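Local atomic coordinates of Non-fluorescent flavoprotein (Photobacterium phosphoreum, PDB entry 1FVP), a protein that binds two FMN molecules per subunit, each carrying a covalently attached myristate, belongs to the bacterial luciferase family and may have alkanal monooxygenase activity. Residues V8-F13 / D43-D48; I84-A89 / S115-N120; E143-Y148 / F201-D206. All coordinates share one frame; numbering follows the deposited sequence.

Contact 1: V8-F13 / D43-D48; sequences VFFVNF and DVINID. With FMA (6-(3-tetradecanoic acid) flavine mononucleotide), chain E.
Phe-10 has its CG anti to its own carbonyl carbon (chi1 -47°), and its CE1 lies 4.0 Å from CB of Ile-45, an oblique contact. On the other face of the sheet, Asn-46 has CG anti to its backbone N (chi1 177°) and reaches obliquely across Phe-9; its ND2 lies 3.6 Å from CB of Phe-9, while the two CB atoms are 3.5 Å apart. The backbones run parallel: Val-8 N donates an almost straight bond of 2.7 Å to Val-44 O, and Phe-10 N one of 3.2 Å to Asn-46 O, coming from above that carbonyl plane. This is the parallel pairing of a beta-alpha-beta unit, strand 6-11, helix 23-38, strand 42-48, as in the barrel of the luciferase family. Helix 23-38 covers the face bearing Val-8, Phe-10 and Ile-45, where apolar residues suit the buried interface. Phe-10 also lines a flavin pocket at the subunit interface, whose flavin is hydrogen-bonded to the second subunit: the last fatty-acid carbon, C15, sits 3.7 Å above the Phe-10 ring plane, towards the rim, so flat aromatic meets flexible alkyl chain. Asn-12, packed by CB against CG2 of Ile-47, gives its ND2 to Ala-63 O of the second subunit.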
# COMPACT_ATOMS: atom_id res chain seq x y z
N VAL A 8 -8.82 4.61 -5.71
CA VAL A 8 -8.35 4.43 -7.10
C VAL A 8 -7.18 3.45 -7.06
O VAL A 8 -6.51 3.37 -6.01
CB VAL A 8 -7.97 5.81 -7.68
CG1 VAL A 8 -7.07 5.71 -8.90
CG2 VAL A 8 -9.16 6.69 -7.97
N PHE A 9 -6.93 2.76 -8.16
CA PHE A 9 -5.81 1.81 -8.22
C PHE A 9 -5.23 1.88 -9.65
O PHE A 9 -5.91 2.33 -10.57
CB PHE A 9 -6.20 0.41 -7.85
CG PHE A 9 -6.83 -0.43 -8.92
CD1 PHE A 9 -6.05 -1.21 -9.76
CD2 PHE A 9 -8.22 -0.44 -9.06
CE1 PHE A 9 -6.63 -1.99 -10.74
CE2 PHE A 9 -8.83 -1.22 -10.05
CZ PHE A 9 -8.02 -1.99 -10.88
N PHE A 10 -4.02 1.38 -9.75
CA PHE A 10 -3.23 1.32 -10.97
C PHE A 10 -2.52 -0.04 -11.06
O PHE A 10 -2.04 -0.51 -10.01
CB PHE A 10 -2.14 2.39 -10.99
CG PHE A 10 -2.46 3.78 -10.62
CD1 PHE A 10 -2.41 4.21 -9.31
CD2 PHE A 10 -2.80 4.71 -11.60
CE1 PHE A 10 -2.69 5.52 -8.97
CE2 PHE A 10 -3.11 6.04 -11.31
CZ PHE A 10 -3.04 6.44 -9.97
N VAL A 11 -2.40 -0.61 -12.26
CA VAL A 11 -1.64 -1.88 -12.29
C VAL A 11 -0.20 -1.37 -12.30
O VAL A 11 -0.01 -0.14 -12.25
CB VAL A 11 -2.09 -2.80 -13.39
CG1 VAL A 11 -3.58 -3.14 -13.30
CG2 VAL A 11 -1.75 -2.23 -14.75
N ASN A 12 0.77 -2.22 -12.35
CA ASN A 12 2.19 -1.80 -12.36
C ASN A 12 2.78 -2.73 -13.42
O ASN A 12 3.10 -3.90 -13.16
CB ASN A 12 2.80 -1.87 -10.99
CG ASN A 12 4.29 -1.64 -10.89
OD1 ASN A 12 4.93 -1.02 -11.77
ND2 ASN A 12 4.87 -2.13 -9.79
N PHE A 13 2.84 -2.12 -14.60
CA PHE A 13 3.37 -2.90 -15.74
C PHE A 13 4.00 -2.03 -16.81
O PHE A 13 3.73 -0.81 -16.89
CB PHE A 13 2.18 -3.72 -16.25
CG PHE A 13 2.63 -5.08 -16.64
CD1 PHE A 13 3.41 -5.23 -17.79
CD2 PHE A 13 2.29 -6.18 -15.87
CE1 PHE A 13 3.86 -6.49 -18.18
CE2 PHE A 13 2.72 -7.46 -16.24
CZ PHE A 13 3.51 -7.59 -17.39
N ASP A 43 -10.08 8.60 -1.93
CA ASP A 43 -9.21 8.75 -0.74
C ASP A 43 -8.11 7.74 -0.55
O ASP A 43 -7.43 7.84 0.50
CB ASP A 43 -10.05 9.13 0.46
CG ASP A 43 -11.38 8.48 0.65
OD1 ASP A 43 -11.47 7.24 0.63
OD2 ASP A 43 -12.38 9.21 0.85
N VAL A 44 -7.80 6.84 -1.45
CA VAL A 44 -6.70 5.86 -1.34
C VAL A 44 -6.32 5.39 -2.76
O VAL A 44 -7.20 5.31 -3.64
CB VAL A 44 -7.00 4.70 -0.40
CG1 VAL A 44 -7.60 5.08 0.94
CG2 VAL A 44 -7.88 3.62 -1.03
N ILE A 45 -5.05 5.13 -2.98
CA ILE A 45 -4.58 4.68 -4.30
C ILE A 45 -3.88 3.35 -4.03
O ILE A 45 -3.21 3.28 -2.99
CB ILE A 45 -3.76 5.75 -5.08
CG1 ILE A 45 -2.27 5.74 -4.72
CG2 ILE A 45 -4.40 7.15 -4.94
CD1 ILE A 45 -1.51 7.09 -4.62
N ASN A 46 -4.05 2.40 -4.91
CA ASN A 46 -3.49 1.05 -4.80
C ASN A 46 -2.60 0.77 -6.00
O ASN A 46 -2.55 1.61 -6.92
CB ASN A 46 -4.74 0.17 -4.69
CG ASN A 46 -4.52 -1.31 -4.63
OD1 ASN A 46 -3.88 -1.81 -3.69
ND2 ASN A 46 -4.98 -2.08 -5.61
N ILE A 47 -1.90 -0.36 -6.02
CA ILE A 47 -1.02 -0.76 -7.11
C ILE A 47 -1.01 -2.26 -7.36
O ILE A 47 -0.11 -2.96 -6.90
CB ILE A 47 0.46 -0.24 -7.02
CG1 ILE A 47 0.49 1.30 -6.90
CG2 ILE A 47 1.28 -0.73 -8.25
CD1 ILE A 47 1.72 2.04 -7.45
N ASP A 48 -1.98 -2.74 -8.10
CA ASP A 48 -2.14 -4.16 -8.47
C ASP A 48 -0.82 -4.57 -9.13
O ASP A 48 -0.35 -3.81 -9.99
CB ASP A 48 -3.36 -4.38 -9.35
CG ASP A 48 -3.71 -5.80 -9.72
OD1 ASP A 48 -2.90 -6.54 -10.33
OD2 ASP A 48 -4.87 -6.19 -9.39
N1 FMA E . 12.80 -0.36 -16.15
C2 FMA E . 12.83 -0.80 -17.41
O2 FMA E . 13.38 -1.72 -17.88
N3 FMA E . 12.05 -0.07 -18.39
C4 FMA E . 11.33 1.02 -18.05
O4 FMA E . 10.72 1.56 -18.96
C4A FMA E . 11.33 1.48 -16.70
N5 FMA E . 10.67 2.52 -16.24
C5A FMA E . 10.63 2.99 -14.98
C6 FMA E . 9.92 4.12 -14.60
C7 FMA E . 9.94 4.50 -13.28
C7M FMA E . 9.16 5.75 -12.73
C8 FMA E . 10.69 3.77 -12.30
C8M FMA E . 10.74 4.16 -10.86
C9 FMA E . 11.40 2.66 -12.71
C9A FMA E . 11.41 2.23 -14.00
N10 FMA E . 12.10 1.14 -14.49
C10 FMA E . 12.14 0.67 -15.74
C1B FMA E . 12.95 0.31 -13.51
C2B FMA E . 14.24 1.11 -13.05
O2B FMA E . 14.65 1.95 -14.09
C3B FMA E . 15.28 0.03 -12.76
O3' FMA E . 15.37 -0.86 -13.80
C4B FMA E . 14.99 -0.64 -11.42
O4' FMA E . 13.82 0.01 -10.79
C5B FMA E . 16.25 -0.41 -10.54
O5' FMA E . 15.94 -1.15 -9.22
P FMA E . 16.94 -2.13 -8.49
O1P FMA E . 18.26 -1.83 -9.29
O2P FMA E . 17.04 -1.55 -7.16
O3P FMA E . 16.36 -3.36 -8.45
C1' FMA E . 10.50 6.19 -17.41
O1' FMA E . 9.80 7.24 -17.16
O2' FMA E . 11.35 6.20 -18.33
C2' FMA E . 9.85 4.93 -16.97
C3' FMA E . 9.17 4.86 -15.62
C4' FMA E . 7.69 4.80 -15.67
C5' FMA E . 6.87 4.48 -14.44
C6' FMA E . 5.64 3.68 -14.63
C7' FMA E . 5.73 2.46 -15.53
C8' FMA E . 4.44 1.83 -15.89
C9' FMA E . 3.44 1.48 -14.78
C11 FMA E . 2.44 2.59 -14.56
C12 FMA E . 2.59 3.49 -13.38
C13 FMA E . 2.04 3.10 -12.06
C14 FMA E . 0.86 3.87 -11.53
C15 FMA E . 1.12 4.82 -10.40

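Contact 2: I84-A89 / S115-N120; sequences IAAKYA and SKYNKN. With FMA (6-(3-tetradecanoic acid) flavine mononucleotide), chain C.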
# COMPACT_ATOMS: atom_id res chain seq x y z
N ILE A 84 -8.59 -18.58 5.66
CA ILE A 84 -7.66 -18.04 6.64
C ILE A 84 -8.01 -16.61 7.06
O ILE A 84 -7.88 -16.26 8.24
CB ILE A 84 -6.18 -18.09 6.14
CG1 ILE A 84 -5.81 -19.56 5.83
CG2 ILE A 84 -5.22 -17.46 7.16
CD1 ILE A 84 -4.42 -19.74 5.16
N ALA A 85 -8.40 -15.81 6.10
CA ALA A 85 -8.73 -14.40 6.36
C ALA A 85 -9.94 -14.26 7.29
O ALA A 85 -10.05 -13.24 8.01
CB ALA A 85 -8.89 -13.68 5.02
N ALA A 86 -10.82 -15.26 7.24
CA ALA A 86 -12.04 -15.27 8.05
C ALA A 86 -11.64 -15.37 9.52
O ALA A 86 -12.14 -14.67 10.42
CB ALA A 86 -12.94 -16.43 7.68
N LYS A 87 -10.70 -16.28 9.69
CA LYS A 87 -10.09 -16.57 10.99
C LYS A 87 -9.82 -15.27 11.73
O LYS A 87 -10.40 -15.08 12.83
CB LYS A 87 -8.85 -17.41 10.80
CG LYS A 87 -8.36 -18.10 12.06
CD LYS A 87 -7.50 -19.30 11.70
CE LYS A 87 -7.10 -20.06 12.97
NZ LYS A 87 -5.74 -20.63 12.76
N TYR A 88 -9.00 -14.38 11.17
CA TYR A 88 -8.74 -13.12 11.88
C TYR A 88 -9.71 -11.99 11.53
O TYR A 88 -9.42 -10.84 11.94
CB TYR A 88 -7.30 -12.65 11.70
CG TYR A 88 -6.27 -13.70 12.00
CD1 TYR A 88 -5.78 -13.83 13.30
CD2 TYR A 88 -5.79 -14.56 11.02
CE1 TYR A 88 -4.82 -14.79 13.62
CE2 TYR A 88 -4.83 -15.52 11.32
CZ TYR A 88 -4.35 -15.63 12.62
OH TYR A 88 -3.41 -16.55 12.98
N ALA A 89 -10.79 -12.27 10.83
CA ALA A 89 -11.80 -11.27 10.45
C ALA A 89 -11.40 -10.21 9.44
O ALA A 89 -12.20 -9.26 9.24
CB ALA A 89 -12.33 -10.60 11.73
N SER A 115 -18.38 -18.12 9.67
CA SER A 115 -19.28 -18.96 10.48
C SER A 115 -18.46 -19.87 11.39
O SER A 115 -18.49 -19.76 12.62
CB SER A 115 -20.21 -19.81 9.61
OG SER A 115 -21.14 -20.50 10.43
N LYS A 116 -17.74 -20.75 10.74
CA LYS A 116 -16.87 -21.77 11.31
C LYS A 116 -16.15 -21.28 12.55
O LYS A 116 -16.46 -21.75 13.66
CB LYS A 116 -15.88 -22.29 10.27
CG LYS A 116 -14.68 -23.03 10.83
CD LYS A 116 -14.19 -24.10 9.90
CE LYS A 116 -13.83 -23.62 8.52
NZ LYS A 116 -12.40 -23.99 8.27
N TYR A 117 -15.22 -20.35 12.41
CA TYR A 117 -14.45 -19.79 13.53
C TYR A 117 -15.35 -18.95 14.43
O TYR A 117 -14.91 -18.14 15.26
CB TYR A 117 -13.26 -19.01 12.94
CG TYR A 117 -12.38 -19.75 11.96
CD1 TYR A 117 -11.38 -20.63 12.39
CD2 TYR A 117 -12.49 -19.58 10.58
CE1 TYR A 117 -10.55 -21.30 11.51
CE2 TYR A 117 -11.67 -20.25 9.69
CZ TYR A 117 -10.69 -21.11 10.14
OH TYR A 117 -9.89 -21.76 9.24
N ASN A 118 -16.65 -19.13 14.28
CA ASN A 118 -17.71 -18.43 15.01
C ASN A 118 -17.34 -16.95 15.17
O ASN A 118 -17.58 -16.39 16.25
CB ASN A 118 -18.07 -19.13 16.32
CG ASN A 118 -19.34 -19.97 16.28
OD1 ASN A 118 -19.42 -21.06 15.68
ND2 ASN A 118 -20.40 -19.47 16.94
N LYS A 119 -16.81 -16.38 14.11
CA LYS A 119 -16.39 -14.98 14.01
C LYS A 119 -17.57 -14.08 13.68
O LYS A 119 -18.50 -14.61 13.04
CB LYS A 119 -15.35 -14.79 12.90
CG LYS A 119 -14.74 -13.39 12.87
CD LYS A 119 -14.03 -13.07 14.18
CE LYS A 119 -12.80 -13.91 14.39
NZ LYS A 119 -11.87 -13.25 15.35
N ASN A 120 -17.53 -12.81 14.08
CA ASN A 120 -18.69 -11.95 13.76
C ASN A 120 -18.30 -10.78 12.85
O ASN A 120 -18.06 -9.66 13.31
CB ASN A 120 -19.45 -11.51 15.00
CG ASN A 120 -20.79 -10.89 14.60
OD1 ASN A 120 -20.78 -9.84 13.93
ND2 ASN A 120 -21.91 -11.50 14.97
N1 FMA C . 0.54 -19.93 3.64
C2 FMA C . 1.51 -20.78 4.03
O2 FMA C . 2.09 -21.61 3.44
N3 FMA C . 1.97 -20.74 5.42
C4 FMA C . 1.42 -19.86 6.27
O4 FMA C . 1.77 -19.82 7.42
C4A FMA C . 0.40 -18.98 5.83
N5 FMA C . -0.15 -18.12 6.64
C5A FMA C . -1.10 -17.23 6.31
C6 FMA C . -1.66 -16.37 7.24
C7 FMA C . -2.61 -15.47 6.82
C7M FMA C . -3.28 -14.44 7.78
C8 FMA C . -3.05 -15.44 5.44
C8M FMA C . -4.09 -14.49 4.96
C9 FMA C . -2.50 -16.33 4.55
C9A FMA C . -1.55 -17.25 4.92
N10 FMA C . -0.94 -18.17 4.06
C10 FMA C . -0.00 -19.06 4.40
C1B FMA C . -1.48 -18.26 2.69
C2B FMA C . -0.94 -18.07 1.28
O2B FMA C . -1.97 -17.34 0.63
C3B FMA C . -0.83 -19.46 0.64
O3' FMA C . 0.23 -20.14 1.19
C4B FMA C . -0.68 -19.38 -0.88
O4' FMA C . -1.85 -18.65 -1.39
C5B FMA C . -0.59 -20.80 -1.48
O5' FMA C . -2.05 -21.31 -1.53
P FMA C . -3.03 -21.22 -2.77
O1P FMA C . -3.95 -20.04 -2.29
O2P FMA C . -2.20 -20.83 -3.89
O3P FMA C . -3.60 -22.46 -2.98
C1' FMA C . -2.14 -18.45 9.95
O1' FMA C . -2.63 -19.65 9.80
O2' FMA C . -2.05 -18.04 11.11
C2' FMA C . -1.21 -17.98 8.88
C3' FMA C . -1.18 -16.45 8.64
C4' FMA C . 0.18 -15.90 8.89
C5' FMA C . 0.31 -14.40 9.07
C6' FMA C . 1.76 -14.03 8.91
C7' FMA C . 2.02 -12.61 9.38
C8' FMA C . 3.39 -12.13 9.06
C9' FMA C . 3.78 -10.74 9.54
C11 FMA C . 2.89 -9.70 8.89
C12 FMA C . 1.68 -9.29 9.67
C13 FMA C . 0.53 -8.71 8.91
C14 FMA C . 0.68 -7.23 8.62
C15 FMA C . -0.60 -6.46 8.78
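Lys-87 and Tyr-117 cross obliquely where two helix ends meet, helix 80-87 running out beside the C-terminus of helix 100-116, whose end fits a Schellman motif with Asn-118 as the C-prime residue at positive phi. The lysine lies over one face of the tyrosine ring: its CB stands 4.0 Å from the ring centroid, only 6° off the normal, a CH-pi contact. Its CG, anti to the backbone N (chi1 -164°), lies near CD1 and CE1; further along the chain, CD is 3.7 Å from Tyr-117 CE1. A long aliphatic chain suits this place, since its methylenes can cover an aromatic face while the charged end stays near the surface. Lys-116 places its own CG over the centre of the opposite face, so the ring is sandwiched between two lysine chains, and the ring's hydroxyl is hydrogen-bonded to Asp-83, in the same helix as Lys-87. The small Ala-86 meets the ring obliquely, with CB 4.3 Å from CD2. Lys-119, bent at chi2 and chi3, curls against the turn after helix 80-87, its CG 3.9 Å from CB of Ala-89; NZ is near Lys-87 O, but at an angle too poor for a bond. That turn is itself held by Ala-89 N donating to Ala-86 O. Away from this packing, Ile-84 and Tyr-88 serve the flavin pocket, Ile-84 laying CG2 and CD1 against the isoalloxazine. Tyr-88 OH donates to O2' of the flavin's fatty-acid carboxylate at 2.8 Å, that oxygen lying at the ring edge, in plane.

Contact 3: E143-Y148 / F201-D206; sequences EELKLY and FESMQD
The loop that leaves strand 195-199 and leads into helix 207-227 packs here against one side of helix 138-155, Glu-144, Leu-145 and Tyr-148 of the helix meeting Glu-202, Ser-203 and Gln-205 of the loop. The polar link is a single one: Gln-205 N donates to Glu-144 OE2 over 3.1 Å with an N-H...O angle of 151°. The carboxylate oxygen is met on its syn side, though the donor stands 34° out of the carboxylate plane. Glutamate suits this position because its chain, extended beyond CG, is long enough to carry an acceptor from the helix to a loop amide; OE1 has a long, weak ion pair with Lys-209 that may add some electrostatic support. One turn further on, Tyr-148 has CG anti to its backbone N (chi1 -158°), and its ring lies beside the loop backbone. Over one face, offset towards the rim, comes the carbonyl carbon of Glu-202, 3.9 Å above the plane. The tyrosine and Glu-202 side chains point the same way, OH lying 3.4 Å from CB of Glu-202. The glutamate chain bends at chi2 and leads away from the helix; its OE1 is hydrogen-bonded to Thr-31 of helix 23-38. Between Glu-144 and Tyr-148, Ser-203, small enough to fit close to the helix, places its CB 3.5 Å from CD1 of Leu-145 and 4.0 Å from CB of Tyr-148. Beyond Gln-205, Asp-206 takes the N-cap of helix 207-227, OD1 accepting a weak bond from Lys-209 N, and the arrangement as a whole is consistent with the strand-to-helix connections of the luciferase family's beta/alpha barrel, here ending in an N-cap.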
# COMPACT_ATOMS: atom_id res chain seq x y z
N GLU A 143 -13.30 -2.16 -26.84
CA GLU A 143 -12.17 -2.52 -27.70
C GLU A 143 -10.96 -1.74 -27.20
O GLU A 143 -9.86 -2.02 -27.70
CB GLU A 143 -12.33 -2.36 -29.20
CG GLU A 143 -12.99 -3.50 -29.98
CD GLU A 143 -14.43 -3.85 -29.70
OE1 GLU A 143 -15.45 -3.37 -30.18
OE2 GLU A 143 -14.54 -4.78 -28.86
N GLU A 144 -11.16 -0.85 -26.24
CA GLU A 144 -10.06 -0.06 -25.67
C GLU A 144 -9.53 -0.76 -24.42
O GLU A 144 -8.32 -0.75 -24.18
CB GLU A 144 -10.40 1.37 -25.31
CG GLU A 144 -9.38 2.45 -25.61
CD GLU A 144 -9.52 3.85 -25.14
OE1 GLU A 144 -10.54 4.47 -24.92
OE2 GLU A 144 -8.42 4.44 -24.99
N LEU A 145 -10.43 -1.36 -23.67
CA LEU A 145 -10.07 -2.07 -22.42
C LEU A 145 -9.46 -3.42 -22.78
O LEU A 145 -8.70 -3.97 -21.97
CB LEU A 145 -11.25 -2.07 -21.48
CG LEU A 145 -11.22 -2.78 -20.15
CD1 LEU A 145 -10.65 -1.90 -19.06
CD2 LEU A 145 -12.65 -3.16 -19.77
N LYS A 146 -9.78 -3.91 -23.97
CA LYS A 146 -9.27 -5.19 -24.47
C LYS A 146 -7.83 -5.05 -24.98
O LYS A 146 -7.26 -5.96 -25.61
CB LYS A 146 -10.13 -5.84 -25.54
CG LYS A 146 -9.77 -7.30 -25.85
CD LYS A 146 -10.63 -7.91 -26.93
CE LYS A 146 -12.07 -8.09 -26.51
NZ LYS A 146 -12.86 -8.89 -27.48
N LEU A 147 -7.27 -3.89 -24.68
CA LEU A 147 -5.90 -3.58 -25.05
C LEU A 147 -5.07 -3.41 -23.79
O LEU A 147 -3.87 -3.71 -23.79
CB LEU A 147 -5.88 -2.43 -26.06
CG LEU A 147 -5.30 -2.86 -27.42
CD1 LEU A 147 -6.40 -3.41 -28.30
CD2 LEU A 147 -4.62 -1.66 -28.07
N TYR A 148 -5.73 -2.95 -22.73
CA TYR A 148 -5.04 -2.77 -21.43
C TYR A 148 -4.71 -4.15 -20.85
O TYR A 148 -3.67 -4.35 -20.20
CB TYR A 148 -5.88 -1.93 -20.48
CG TYR A 148 -5.07 -1.28 -19.39
CD1 TYR A 148 -4.29 -0.17 -19.70
CD2 TYR A 148 -5.06 -1.75 -18.08
CE1 TYR A 148 -3.53 0.47 -18.72
CE2 TYR A 148 -4.30 -1.12 -17.08
CZ TYR A 148 -3.53 -0.02 -17.40
OH TYR A 148 -2.78 0.62 -16.45
N PHE A 201 -9.02 3.75 -13.80
CA PHE A 201 -9.56 4.44 -15.00
C PHE A 201 -8.42 4.59 -16.01
O PHE A 201 -8.40 5.60 -16.72
CB PHE A 201 -10.11 5.80 -14.68
CG PHE A 201 -11.18 6.08 -13.70
CD1 PHE A 201 -12.51 5.80 -14.00
CD2 PHE A 201 -10.89 6.67 -12.47
CE1 PHE A 201 -13.53 6.05 -13.11
CE2 PHE A 201 -11.89 6.95 -11.54
CZ PHE A 201 -13.21 6.63 -11.88
N GLU A 202 -7.49 3.66 -16.04
CA GLU A 202 -6.33 3.77 -16.92
C GLU A 202 -6.45 3.10 -18.26
O GLU A 202 -5.40 3.02 -18.94
CB GLU A 202 -5.06 3.18 -16.31
CG GLU A 202 -4.35 3.71 -15.09
CD GLU A 202 -4.32 5.20 -14.96
OE1 GLU A 202 -5.21 5.88 -14.47
OE2 GLU A 202 -3.25 5.66 -15.40
N SER A 203 -7.61 2.62 -18.63
CA SER A 203 -7.65 1.96 -19.97
C SER A 203 -7.90 3.13 -20.92
O SER A 203 -7.51 3.08 -22.09
CB SER A 203 -8.67 0.88 -20.01
OG SER A 203 -9.59 0.99 -18.92
N MET A 204 -8.50 4.15 -20.37
CA MET A 204 -8.94 5.41 -20.92
C MET A 204 -7.81 6.35 -21.34
O MET A 204 -7.27 7.10 -20.51
CB MET A 204 -9.81 6.21 -19.94
CG MET A 204 -11.11 5.52 -19.63
SD MET A 204 -12.26 6.84 -19.16
CE MET A 204 -12.16 6.80 -17.37
N GLN A 205 -7.58 6.30 -22.64
CA GLN A 205 -6.54 7.09 -23.29
C GLN A 205 -6.88 8.57 -23.36
O GLN A 205 -5.98 9.39 -23.06
CB GLN A 205 -6.20 6.59 -24.70
CG GLN A 205 -5.39 5.30 -24.77
CD GLN A 205 -5.18 4.84 -26.20
OE1 GLN A 205 -4.91 5.63 -27.11
NE2 GLN A 205 -5.32 3.53 -26.42
N ASP A 206 -8.06 8.92 -23.74
CA ASP A 206 -8.42 10.36 -23.88
C ASP A 206 -8.43 11.07 -22.54
O ASP A 206 -9.52 11.31 -21.99
CB ASP A 206 -9.70 10.46 -24.70
CG ASP A 206 -10.19 11.88 -24.86
OD1 ASP A 206 -9.62 12.84 -24.30
OD2 ASP A 206 -11.20 12.01 -25.60

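Along the chain contact 1 closes before contact 2 opens, and contact 2 before contact 3. Contacts 1 and 3 are neighbours, with centres 15 Å apart: strand 6-11 pairs with strand 195-199, which runs on into the loop of contact 3, and the two contacts touch where Val-11 CG2 meets Tyr-148 OH at 3.5 Å and Phe-10 CD2 meets Glu-202 CD at 3.7 Å. Contact 2 lies at the periphery, its centre about 28 Å from that of contact 1 and about 38 Å from that of contact 3, on the opposite side of the chain's centre from contact 3. Contacts 1 and 2 line different parts of equivalent dimer-interface flavin pockets, each completed by the other subunit.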